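Local coordinates for acyl-CoA N-acyltransferases (NAT) superfamily protein (Arabidopsis thaliana, PDB 6TH0) that probably acetylates the N-terminal methionine of transmembrane proteins, and lysine side chains, using acetyl-CoA as the acetyl donor, at residues S47-D52 / E61-F66; L94-T99 / Y133-A138; L98-V103 / A114-V119. All blocks are in the same frame, centred on the assembly; numbering follows the deposited sequence.

In the fold
From the N terminus, contact 1 comes first and closes a short hairpin: only eight residues separate 47-52 from 61-66. It is complete before the other two begin. Strand 63-73 then runs antiparallel to strand 93-102, and backbone bonds of Ile64 with Val103 and Phe66 with Gly101 join contact 1 to contact 3. Contact 3 brings helix 111-123 back onto the end of strand 93-102, and contact 2 closes the wider loop to strand 129-137. Contact 3 therefore nests within contact 2, the two sharing Leu98 and Thr99. Together they build the beta-alpha-beta unit of the GNAT fold, and both touch acetyl-CoA, while contact 1 extends the same sheet.

Contact 1: residues S47-D52 / E61-F66; sequences SWAAVD and EELIGF
Glu61 and Val51 meet near the turn of the beta hairpin formed by strands 45-52 and 63-73, whose antiparallel pairing is broken by a classic beta bulge at Ile64 and Gly65, both facing Ala50. The carbonyl O of Glu61 lies 3.8 Å from CG1 of Val51, while its carboxylate forms a salt bridge with Arg53. Leu63 follows, setting its CB 3.9 Å from CB of Ala49. Ile64 N donates a hydrogen bond of 2.8 Å to Ala50 O. In the Ile64 side chain, chi1 of 50° sets CG1 between the backbone N and the carbonyl carbon, 3.6 Å from Ala50 O, and chi2 of 75° carries CD1 to 3.8 Å from CB of Ala50. Ile111 of helix 111-123 touches both side chains. Gly65 N adds a weak bond of 3.4 Å to the same Ala50 O, which thus receives both amides of the bulge. In return Ala50 N reaches Gly65 O at 2.9 Å. Phe66 forms a non-hydrogen-bonded pair with Ala49 and sends its ring away to Leu19, Ile22 and Ile26 of helix 16-26; its CA makes a C-H...O contact of 3.3 Å with Trp48 O.

Contact 2: residues L94-T99 / Y133-A138; sequences LVYILT and YLHVIA. With ACO (acetyl coenzyme *a), chain C.
In the beta-alpha-beta unit of the GNAT fold, Tyr96 and Tyr133 form the bridge between parallel strands 93-102 and 129-137. Tyr133 is held by both backbone polar atoms: its N donates to Val95 O at 2.9 Å, and its O accepts from Ile97 N. In Tyr96, CG stands anti to the backbone N, and chi2 of 76° turns the ring so that its edge meets the face of Tyr133, with planes at 60°. CD1 of Tyr96 leads, 3.3 Å from CE2 of Tyr133 and offset toward the rim, while Leu94 CB packs at the edge of the Tyr133 ring. At its far end Tyr96 OH shares a 2.7 Å hydrogen bond with His135 ND1, in the plane of the Tyr96 ring; His135 NE2 is bonded to Glu78. After the Ile97 N-Tyr133 O bond the strands, inclined at 29°, are joined through a water that donates to Ile97 O (2.8 Å) and accepts from His135 N (2.9 Å). Further along, Ile137 N donates to the acetyl O of acetyl-CoA at 3.0 Å. Ile97 and Leu134, whose CB atoms are 3.9 Å apart, both rest on Tyr147 of helix 141-149, whereas His135 stacks on Phe161 and touches Leu158 of strand 153-164.

Contact 3: residues L98-V103 / A114-V119; sequences LTLGVV and ALINEV. With ACO (acetyl coenzyme *a), chain C.
Leu100, whose side chain packs on Leu115 and Ile116, offers its carbonyl O to N4P of the acetyl-CoA pantetheine arm in a nearly straight hydrogen bond of 2.9 Å (171°). Two residues on, Val102 N donates to O9P of the same arm, again at 2.9 Å. The cofactor thus pairs with the edge of strand 93-102 much as another strand would, while between these bonds the O of Gly101 is bonded to Phe66 of the neighbouring strand 63-73. A chi1 of 165° sets CG of Leu100 anti to its backbone N, on the side of helix 111-123; chi2 (75°) then directs the two methyls to different helix residues. CD1 meets Leu115 CB at 3.9 Å, the two side chains meeting at a slant. CD2 meets Ile116 CD1, also at 3.9 Å and at about a right angle, and lies 4.0 Å from the pantetheine methyl CDP. This is the strand-to-helix half of the GNAT beta-alpha-beta unit; the family's (Q/R)xxGx(G/A) signature, Arg107 to Ala112, spans the end of the intervening loop and the start of the helix, and the backbone N atoms of Lys108 and Gly110 bond the cofactor. An alanine at Leu100 would probably open a gap between strand and helix, leaving Ile116 CD1 and CDP of the cofactor without the methyl that they share. On the helix, Leu115 CD1 stands 4.3 Å from Val102 CG2, a methyl that also packs beside the pyrophosphate, 3.4 Å from O4A. Leu146 and Tyr147 of helix 141-149 touch both Leu100 and Ile116.

Contact 1: residues S47-D52 / E61-F66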
loop_
_atom_site.group_PDB
_atom_site.type_symbol
_atom_site.label_atom_id
_atom_site.label_comp_id
_atom_site.label_asym_id
_atom_site.label_seq_id
_atom_site.Cartn_x
_atom_site.Cartn_y
_atom_site.Cartn_z
ATOM N N SER A 47 -4.806 -6.975 -1.241
ATOM C CA SER A 47 -5.220 -5.644 -1.651
ATOM C C SER A 47 -6.669 -5.382 -1.282
ATOM O O SER A 47 -7.446 -6.300 -1.003
ATOM C CB SER A 47 -5.024 -5.477 -3.156
ATOM O OG SER A 47 -5.791 -6.451 -3.835
ATOM N N TRP A 48 -7.005 -4.096 -1.263
ATOM C CA TRP A 48 -8.323 -3.632 -0.870
ATOM C C TRP A 48 -8.791 -2.563 -1.842
ATOM O O TRP A 48 -8.003 -1.722 -2.282
ATOM C CB TRP A 48 -8.317 -3.086 0.554
ATOM C CG TRP A 48 -8.195 -4.154 1.583
ATOM C CD1 TRP A 48 -9.216 -4.769 2.245
ATOM C CD2 TRP A 48 -6.983 -4.753 2.074
ATOM N NE1 TRP A 48 -8.721 -5.701 3.118
ATOM C CE2 TRP A 48 -7.352 -5.707 3.038
ATOM C CE3 TRP A 48 -5.626 -4.566 1.797
ATOM C CZ2 TRP A 48 -6.413 -6.486 3.727
ATOM C CZ3 TRP A 48 -4.693 -5.327 2.483
ATOM C CH2 TRP A 48 -5.094 -6.287 3.435
ATOM N N ALA A 49 -10.072 -2.596 -2.163
ATOM C CA ALA A 49 -10.706 -1.568 -2.964
ATOM C C ALA A 49 -11.649 -0.784 -2.067
ATOM O O ALA A 49 -12.226 -1.327 -1.123
ATOM C CB ALA A 49 -11.475 -2.177 -4.143
ATOM N N ALA A 50 -11.763 0.505 -2.341
ATOM C CA ALA A 50 -12.803 1.347 -1.767
ATOM C C ALA A 50 -13.849 1.588 -2.839
ATOM O O ALA A 50 -13.500 1.899 -3.981
ATOM C CB ALA A 50 -12.233 2.681 -1.281
ATOM N N VAL A 51 -15.120 1.416 -2.486
ATOM C CA VAL A 51 -16.214 1.636 -3.422
ATOM C C VAL A 51 -17.286 2.496 -2.769
ATOM O O VAL A 51 -17.461 2.493 -1.547
ATOM C CB VAL A 51 -16.826 0.300 -3.913
ATOM C CG1 VAL A 51 -15.752 -0.575 -4.552
ATOM C CG2 VAL A 51 -17.514 -0.435 -2.760
ATOM N N ASP A 52 -17.977 3.275 -3.596
ATOM C CA ASP A 52 -19.171 4.016 -3.198
ATOM C C ASP A 52 -20.334 3.382 -3.957
ATOM O O ASP A 52 -20.624 3.760 -5.092
ATOM C CB ASP A 52 -19.026 5.502 -3.506
ATOM C CG ASP A 52 -20.256 6.309 -3.131
ATOM O OD1 ASP A 52 -21.246 5.741 -2.623
ATOM O OD2 ASP A 52 -20.231 7.532 -3.364
ATOM N N GLU A 61 -20.240 -0.379 -8.188
ATOM C CA GLU A 61 -19.224 -1.367 -7.832
ATOM C C GLU A 61 -17.824 -1.004 -8.324
ATOM O O GLU A 61 -16.860 -1.711 -7.997
ATOM C CB GLU A 61 -19.619 -2.743 -8.382
ATOM C CG GLU A 61 -20.535 -3.557 -7.478
ATOM C CD GLU A 61 -20.012 -3.684 -6.061
ATOM O OE1 GLU A 61 -18.785 -3.827 -5.884
ATOM O OE2 GLU A 61 -20.833 -3.635 -5.122
ATOM N N GLU A 62 -17.687 0.090 -9.069
ATOM C CA GLU A 62 -16.390 0.534 -9.565
ATOM C C GLU A 62 -15.566 1.138 -8.436
ATOM O O GLU A 62 -16.055 1.990 -7.689
ATOM C CB GLU A 62 -16.582 1.555 -10.688
ATOM C CG GLU A 62 -15.298 1.961 -11.402
ATOM C CD GLU A 62 -15.510 3.089 -12.400
ATOM O OE1 GLU A 62 -16.054 4.140 -12.001
ATOM O OE2 GLU A 62 -15.148 2.918 -13.584
ATOM N N LEU A 63 -14.321 0.693 -8.289
ATOM C CA LEU A 63 -13.519 1.182 -7.175
ATOM C C LEU A 63 -13.156 2.652 -7.371
ATOM O O LEU A 63 -12.944 3.118 -8.495
ATOM C CB LEU A 63 -12.250 0.338 -7.003
ATOM C CG LEU A 63 -11.189 0.311 -8.106
ATOM C CD1 LEU A 63 -10.224 1.462 -7.954
ATOM C CD2 LEU A 63 -10.429 -1.019 -8.079
ATOM N N ILE A 64 -13.102 3.390 -6.265
ATOM C CA ILE A 64 -12.643 4.773 -6.267
ATOM C C ILE A 64 -11.419 4.963 -5.373
ATOM O O ILE A 64 -10.931 6.084 -5.203
ATOM C CB ILE A 64 -13.791 5.730 -5.886
ATOM C CG1 ILE A 64 -14.508 5.270 -4.618
ATOM C CG2 ILE A 64 -14.798 5.800 -7.027
ATOM C CD1 ILE A 64 -13.740 5.524 -3.337
ATOM N N GLY A 65 -10.894 3.874 -4.828
ATOM C CA GLY A 65 -9.671 3.919 -4.051
ATOM C C GLY A 65 -9.112 2.517 -3.998
ATOM O O GLY A 65 -9.826 1.543 -4.237
ATOM N N PHE A 66 -7.815 2.422 -3.718
ATOM C CA PHE A 66 -7.177 1.110 -3.717
ATOM C C PHE A 66 -5.947 1.165 -2.826
ATOM O O PHE A 66 -5.365 2.231 -2.615
ATOM C CB PHE A 66 -6.774 0.697 -5.141
ATOM C CG PHE A 66 -5.820 1.635 -5.765
ATOM C CD1 PHE A 66 -4.459 1.507 -5.540
ATOM C CD2 PHE A 66 -6.278 2.719 -6.508
ATOM C CE1 PHE A 66 -3.561 2.423 -6.082
ATOM C CE2 PHE A 66 -5.392 3.622 -7.050
ATOM C CZ PHE A 66 -4.036 3.472 -6.859
HETATM O O HOH W 1 -17.849 2.746 -6.278
#

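Contact 2: residues L94-T99 / Y133-A138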
loop_
_atom_site.group_PDB
_atom_site.type_symbol
_atom_site.label_atom_id
_atom_site.label_comp_id
_atom_site.label_asym_id
_atom_site.label_seq_id
_atom_site.Cartn_x
_atom_site.Cartn_y
_atom_site.Cartn_z
ATOM N N LEU A 94 6.694 -9.434 6.947
ATOM C CA LEU A 94 6.338 -8.025 6.904
ATOM C C LEU A 94 5.360 -7.843 5.759
ATOM O O LEU A 94 5.374 -8.613 4.797
ATOM C CB LEU A 94 7.564 -7.146 6.687
ATOM C CG LEU A 94 8.558 -7.079 7.829
ATOM C CD1 LEU A 94 9.887 -6.546 7.340
ATOM C CD2 LEU A 94 7.992 -6.191 8.924
ATOM N N VAL A 95 4.480 -6.848 5.889
ATOM C CA VAL A 95 3.621 -6.414 4.792
ATOM C C VAL A 95 4.222 -5.147 4.204
ATOM O O VAL A 95 4.528 -4.203 4.944
ATOM C CB VAL A 95 2.175 -6.187 5.267
ATOM C CG1 VAL A 95 1.303 -5.710 4.110
ATOM C CG2 VAL A 95 1.616 -7.484 5.862
ATOM N N TYR A 96 4.420 -5.138 2.883
ATOM C CA TYR A 96 4.985 -4.003 2.157
ATOM C C TYR A 96 3.898 -3.361 1.301
ATOM O O TYR A 96 3.427 -3.968 0.338
ATOM C CB TYR A 96 6.156 -4.465 1.279
ATOM C CG TYR A 96 6.848 -3.354 0.511
ATOM C CD1 TYR A 96 7.723 -2.476 1.151
ATOM C CD2 TYR A 96 6.640 -3.197 -0.860
ATOM C CE1 TYR A 96 8.359 -1.458 0.461
ATOM C CE2 TYR A 96 7.265 -2.179 -1.562
ATOM C CZ TYR A 96 8.121 -1.315 -0.906
ATOM O OH TYR A 96 8.745 -0.316 -1.621
ATOM N N ILE A 97 3.533 -2.117 1.614
ATOM C CA ILE A 97 2.551 -1.436 0.772
ATOM C C ILE A 97 3.230 -1.018 -0.518
ATOM O O ILE A 97 4.289 -0.368 -0.502
ATOM C CB ILE A 97 1.942 -0.226 1.495
ATOM C CG1 ILE A 97 1.020 -0.684 2.626
ATOM C CG2 ILE A 97 1.190 0.674 0.464
ATOM C CD1 ILE A 97 0.665 0.416 3.599
ATOM N N LEU A 98 2.638 -1.424 -1.641
ATOM C CA LEU A 98 3.137 -1.140 -2.976
ATOM C C LEU A 98 2.503 0.141 -3.522
ATOM O O LEU A 98 3.205 1.086 -3.886
ATOM C CB LEU A 98 2.808 -2.291 -3.915
ATOM C CG LEU A 98 3.474 -3.648 -3.594
ATOM C CD1 LEU A 98 2.660 -4.766 -4.190
ATOM C CD2 LEU A 98 4.851 -3.641 -4.216
ATOM N N THR A 99 1.178 0.170 -3.593
ATOM C CA THR A 99 0.498 1.330 -4.162
ATOM C C THR A 99 -0.691 1.717 -3.295
ATOM O O THR A 99 -1.242 0.914 -2.543
ATOM C CB THR A 99 0.026 1.068 -5.593
ATOM O OG1 THR A 99 -1.073 0.146 -5.587
ATOM C CG2 THR A 99 1.154 0.524 -6.467
ATOM N N TYR A 133 5.674 -1.795 6.100
ATOM C CA TYR A 133 6.614 -0.778 5.635
ATOM C C TYR A 133 6.327 -0.451 4.175
ATOM O O TYR A 133 5.540 -1.119 3.501
ATOM C CB TYR A 133 8.089 -1.183 5.853
ATOM C CG TYR A 133 8.707 -2.227 4.928
ATOM C CD1 TYR A 133 8.320 -3.570 4.979
ATOM C CD2 TYR A 133 9.729 -1.877 4.045
ATOM C CE1 TYR A 133 8.907 -4.521 4.129
ATOM C CE2 TYR A 133 10.323 -2.815 3.208
ATOM C CZ TYR A 133 9.917 -4.138 3.253
ATOM O OH TYR A 133 10.526 -5.074 2.412
ATOM N N LEU A 134 6.915 0.645 3.718
ATOM C CA LEU A 134 6.690 1.142 2.371
ATOM C C LEU A 134 7.692 2.254 2.103
ATOM O O LEU A 134 8.408 2.707 3.001
ATOM C CB LEU A 134 5.255 1.648 2.209
ATOM C CG LEU A 134 4.998 2.912 3.043
ATOM C CD1 LEU A 134 3.956 3.734 2.344
ATOM C CD2 LEU A 134 4.572 2.619 4.495
ATOM N N HIS A 135 7.704 2.711 0.861
ATOM C CA HIS A 135 8.495 3.854 0.449
ATOM C C HIS A 135 7.560 4.911 -0.112
ATOM O O HIS A 135 6.609 4.594 -0.830
ATOM C CB HIS A 135 9.554 3.466 -0.591
ATOM C CG HIS A 135 10.599 2.531 -0.068
ATOM N ND1 HIS A 135 10.465 1.161 -0.107
ATOM C CD2 HIS A 135 11.807 2.777 0.488
ATOM C CE1 HIS A 135 11.546 0.601 0.408
ATOM N NE2 HIS A 135 12.376 1.561 0.777
ATOM N N VAL A 136 7.823 6.159 0.253
ATOM C CA VAL A 136 7.064 7.308 -0.208
ATOM C C VAL A 136 7.992 8.186 -1.033
ATOM O O VAL A 136 9.142 8.425 -0.645
ATOM C CB VAL A 136 6.491 8.089 0.997
ATOM C CG1 VAL A 136 5.708 9.293 0.546
ATOM C CG2 VAL A 136 5.651 7.162 1.880
ATOM N N ILE A 137 7.495 8.686 -2.167
ATOM C CA ILE A 137 8.284 9.653 -2.909
ATOM C C ILE A 137 8.549 10.836 -1.991
ATOM O O ILE A 137 7.628 11.343 -1.343
ATOM C CB ILE A 137 7.532 10.092 -4.170
ATOM C CG1 ILE A 137 7.422 8.924 -5.150
ATOM C CG2 ILE A 137 8.216 11.291 -4.790
ATOM C CD1 ILE A 137 6.536 9.234 -6.359
ATOM N N ALA A 138 9.802 11.299 -1.958
ATOM C CA ALA A 138 10.235 12.198 -0.886
ATOM C C ALA A 138 9.622 13.591 -0.979
ATOM O O ALA A 138 9.574 14.300 0.033
ATOM C CB ALA A 138 11.756 12.311 -0.867
HETATM N N1A ACO C . -12.708 16.825 6.449
HETATM C C2A ACO C . -11.636 17.557 5.992
HETATM N N3A ACO C . -10.370 17.194 5.723
HETATM C C4A ACO C . -10.161 15.841 5.959
HETATM C C5A ACO C . -11.176 14.949 6.432
HETATM C C6A ACO C . -12.452 15.496 6.667
HETATM N N6A ACO C . -13.465 14.693 7.119
HETATM N N7A ACO C . -10.681 13.647 6.575
HETATM C C8A ACO C . -9.390 13.749 6.195
HETATM N N9A ACO C . -9.029 15.044 5.820
HETATM C C1B ACO C . -7.719 15.516 5.370
HETATM C C2B ACO C . -6.489 14.840 6.132
HETATM O O2B ACO C . -6.283 15.467 7.328
HETATM C C3B ACO C . -5.425 15.298 5.027
HETATM O O3B ACO C . -5.287 16.619 5.218
HETATM P P3B ACO C . -3.603 17.233 4.805
HETATM O O7A ACO C . -3.757 17.106 3.313
HETATM O O8A ACO C . -3.583 18.638 5.381
HETATM O O9A ACO C . -2.765 16.163 5.465
HETATM C C4B ACO C . -6.175 14.966 3.692
HETATM O O4B ACO C . -7.596 15.210 3.951
HETATM C C5B ACO C . -5.892 13.530 3.213
HETATM O O5B ACO C . -6.170 12.593 4.206
HETATM P P1A ACO C . -7.053 11.368 3.542
HETATM O O1A ACO C . -8.343 11.902 3.041
HETATM O O2A ACO C . -7.004 10.217 4.508
HETATM O O3A ACO C . -6.273 10.757 2.169
HETATM P P2A ACO C . -7.056 10.913 0.795
HETATM O O4A ACO C . -8.167 9.938 0.657
HETATM O O5A ACO C . -7.246 12.339 0.347
HETATM O O6A ACO C . -5.926 10.289 -0.368
HETATM C CBP ACO C . -3.674 10.120 -1.199
HETATM C CCP ACO C . -4.621 10.589 -0.010
HETATM C CDP ACO C . -3.723 8.611 -1.242
HETATM C CEP ACO C . -2.242 10.606 -0.961
HETATM C CAP ACO C . -4.287 10.752 -2.477
HETATM O OAP ACO C . -4.048 12.157 -2.518
HETATM C C9P ACO C . -3.746 10.182 -3.785
HETATM O O9P ACO C . -4.332 9.285 -4.351
HETATM N N8P ACO C . -2.626 10.761 -4.345
HETATM C C7P ACO C . -2.041 10.260 -5.633
HETATM C C6P ACO C . -1.487 8.876 -5.463
HETATM C C5P ACO C . -0.365 8.972 -4.490
HETATM O O5P ACO C . 0.415 9.909 -4.412
HETATM N N4P ACO C . -0.227 7.910 -3.619
HETATM C C3P ACO C . 0.866 8.028 -2.655
HETATM C C2P ACO C . 1.368 6.674 -2.304
HETATM S S1P ACO C . 2.770 6.889 -1.103
HETATM C C ACO C . 4.073 7.008 -2.327
HETATM O O ACO C . 4.629 8.046 -2.593
HETATM C CH3 ACO C . 4.406 5.804 -3.044
HETATM O O HOH W 2 6.248 1.473 -1.315
#

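Contact 3: residues L98-V103 / A114-V119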
loop_
_atom_site.group_PDB
_atom_site.type_symbol
_atom_site.label_atom_id
_atom_site.label_comp_id
_atom_site.label_asym_id
_atom_site.label_seq_id
_atom_site.Cartn_x
_atom_site.Cartn_y
_atom_site.Cartn_z
ATOM N N LEU A 98 2.638 -1.424 -1.641
ATOM C CA LEU A 98 3.137 -1.140 -2.976
ATOM C C LEU A 98 2.503 0.141 -3.522
ATOM O O LEU A 98 3.205 1.086 -3.886
ATOM C CB LEU A 98 2.808 -2.291 -3.915
ATOM C CG LEU A 98 3.474 -3.648 -3.594
ATOM C CD1 LEU A 98 2.660 -4.766 -4.190
ATOM C CD2 LEU A 98 4.851 -3.641 -4.216
ATOM N N THR A 99 1.178 0.170 -3.593
ATOM C CA THR A 99 0.498 1.330 -4.162
ATOM C C THR A 99 -0.691 1.717 -3.295
ATOM O O THR A 99 -1.242 0.914 -2.543
ATOM C CB THR A 99 0.026 1.068 -5.593
ATOM O OG1 THR A 99 -1.073 0.146 -5.587
ATOM C CG2 THR A 99 1.154 0.524 -6.467
ATOM N N LEU A 100 -1.079 2.988 -3.414
ATOM C CA LEU A 100 -2.200 3.536 -2.667
ATOM C C LEU A 100 -2.690 4.730 -3.466
ATOM O O LEU A 100 -1.857 5.499 -3.938
ATOM C CB LEU A 100 -1.772 3.969 -1.263
ATOM C CG LEU A 100 -2.716 4.861 -0.477
ATOM C CD1 LEU A 100 -3.889 4.044 0.042
ATOM C CD2 LEU A 100 -1.976 5.532 0.672
ATOM N N GLY A 101 -4.002 4.851 -3.657
ATOM C CA GLY A 101 -4.547 5.988 -4.384
ATOM C C GLY A 101 -6.026 6.138 -4.132
ATOM O O GLY A 101 -6.731 5.156 -3.886
ATOM N N VAL A 102 -6.508 7.379 -4.224
ATOM C CA VAL A 102 -7.925 7.710 -4.132
ATOM C C VAL A 102 -8.238 8.646 -5.300
ATOM O O VAL A 102 -7.428 9.519 -5.624
ATOM C CB VAL A 102 -8.269 8.360 -2.770
ATOM C CG1 VAL A 102 -9.723 8.762 -2.709
ATOM C CG2 VAL A 102 -7.914 7.410 -1.580
ATOM N N VAL A 103 -9.371 8.437 -5.980
ATOM C CA VAL A 103 -9.662 9.317 -7.109
ATOM C C VAL A 103 -9.850 10.749 -6.596
ATOM O O VAL A 103 -10.393 10.993 -5.513
ATOM C CB VAL A 103 -10.871 8.887 -7.961
ATOM C CG1 VAL A 103 -10.749 7.423 -8.463
ATOM C CG2 VAL A 103 -12.171 9.127 -7.243
ATOM N N ALA A 114 -8.272 5.078 5.837
ATOM C CA ALA A 114 -8.974 3.818 6.076
ATOM C C ALA A 114 -8.334 2.669 5.307
ATOM O O ALA A 114 -8.229 1.549 5.823
ATOM C CB ALA A 114 -10.451 3.950 5.717
ATOM N N LEU A 115 -7.879 2.929 4.084
ATOM C CA LEU A 115 -7.228 1.876 3.307
ATOM C C LEU A 115 -5.960 1.391 4.005
ATOM O O LEU A 115 -5.733 0.181 4.146
ATOM C CB LEU A 115 -6.926 2.384 1.890
ATOM C CG LEU A 115 -8.128 2.481 0.939
ATOM C CD1 LEU A 115 -7.786 3.332 -0.283
ATOM C CD2 LEU A 115 -8.631 1.101 0.496
ATOM N N ILE A 116 -5.120 2.321 4.459
ATOM C CA ILE A 116 -3.932 1.930 5.216
ATOM C C ILE A 116 -4.327 1.155 6.462
ATOM O O ILE A 116 -3.715 0.130 6.801
ATOM C CB ILE A 116 -3.101 3.172 5.568
ATOM C CG1 ILE A 116 -2.580 3.833 4.291
ATOM C CG2 ILE A 116 -1.954 2.794 6.478
ATOM C CD1 ILE A 116 -2.092 5.275 4.555
ATOM N N ASN A 117 -5.375 1.613 7.152
ATOM C CA ASN A 117 -5.847 0.909 8.338
ATOM C C ASN A 117 -6.140 -0.558 8.027
ATOM O O ASN A 117 -5.823 -1.454 8.826
ATOM C CB ASN A 117 -7.088 1.620 8.882
ATOM C CG ASN A 117 -7.551 1.058 10.192
ATOM O OD1 ASN A 117 -6.745 0.797 11.079
ATOM N ND2 ASN A 117 -8.856 0.863 10.329
ATOM N N GLU A 118 -6.744 -0.824 6.865
ATOM C CA GLU A 118 -7.004 -2.205 6.463
ATOM C C GLU A 118 -5.716 -3.012 6.396
ATOM O O GLU A 118 -5.678 -4.171 6.825
ATOM C CB GLU A 118 -7.714 -2.236 5.109
ATOM C CG GLU A 118 -9.112 -1.636 5.121
ATOM C CD GLU A 118 -10.066 -2.406 6.009
ATOM O OE1 GLU A 118 -9.841 -3.615 6.195
ATOM O OE2 GLU A 118 -11.027 -1.805 6.536
ATOM N N VAL A 119 -4.645 -2.415 5.874
ATOM C CA VAL A 119 -3.385 -3.139 5.761
ATOM C C VAL A 119 -2.796 -3.419 7.141
ATOM O O VAL A 119 -2.315 -4.523 7.412
ATOM C CB VAL A 119 -2.396 -2.353 4.885
ATOM C CG1 VAL A 119 -1.082 -3.107 4.787
ATOM C CG2 VAL A 119 -2.990 -2.098 3.477
HETATM N N1A ACO C . -12.708 16.825 6.449
HETATM C C2A ACO C . -11.636 17.557 5.992
HETATM N N3A ACO C . -10.370 17.194 5.723
HETATM C C4A ACO C . -10.161 15.841 5.959
HETATM C C5A ACO C . -11.176 14.949 6.432
HETATM C C6A ACO C . -12.452 15.496 6.667
HETATM N N6A ACO C . -13.465 14.693 7.119
HETATM N N7A ACO C . -10.681 13.647 6.575
HETATM C C8A ACO C . -9.390 13.749 6.195
HETATM N N9A ACO C . -9.029 15.044 5.820
HETATM C C1B ACO C . -7.719 15.516 5.370
HETATM C C2B ACO C . -6.489 14.840 6.132
HETATM O O2B ACO C . -6.283 15.467 7.328
HETATM C C3B ACO C . -5.425 15.298 5.027
HETATM O O3B ACO C . -5.287 16.619 5.218
HETATM P P3B ACO C . -3.603 17.233 4.805
HETATM O O7A ACO C . -3.757 17.106 3.313
HETATM O O8A ACO C . -3.583 18.638 5.381
HETATM O O9A ACO C . -2.765 16.163 5.465
HETATM C C4B ACO C . -6.175 14.966 3.692
HETATM O O4B ACO C . -7.596 15.210 3.951
HETATM C C5B ACO C . -5.892 13.530 3.213
HETATM O O5B ACO C . -6.170 12.593 4.206
HETATM P P1A ACO C . -7.053 11.368 3.542
HETATM O O1A ACO C . -8.343 11.902 3.041
HETATM O O2A ACO C . -7.004 10.217 4.508
HETATM O O3A ACO C . -6.273 10.757 2.169
HETATM P P2A ACO C . -7.056 10.913 0.795
HETATM O O4A ACO C . -8.167 9.938 0.657
HETATM O O5A ACO C . -7.246 12.339 0.347
HETATM O O6A ACO C . -5.926 10.289 -0.368
HETATM C CBP ACO C . -3.674 10.120 -1.199
HETATM C CCP ACO C . -4.621 10.589 -0.010
HETATM C CDP ACO C . -3.723 8.611 -1.242
HETATM C CEP ACO C . -2.242 10.606 -0.961
HETATM C CAP ACO C . -4.287 10.752 -2.477
HETATM O OAP ACO C . -4.048 12.157 -2.518
HETATM C C9P ACO C . -3.746 10.182 -3.785
HETATM O O9P ACO C . -4.332 9.285 -4.351
HETATM N N8P ACO C . -2.626 10.761 -4.345
HETATM C C7P ACO C . -2.041 10.260 -5.633
HETATM C C6P ACO C . -1.487 8.876 -5.463
HETATM C C5P ACO C . -0.365 8.972 -4.490
HETATM O O5P ACO C . 0.415 9.909 -4.412
HETATM N N4P ACO C . -0.227 7.910 -3.619
HETATM C C3P ACO C . 0.866 8.028 -2.655
HETATM C C2P ACO C . 1.368 6.674 -2.304
HETATM S S1P ACO C . 2.770 6.889 -1.103
HETATM C C ACO C . 4.073 7.008 -2.327
HETATM O O ACO C . 4.629 8.046 -2.593
HETATM C CH3 ACO C . 4.406 5.804 -3.044
#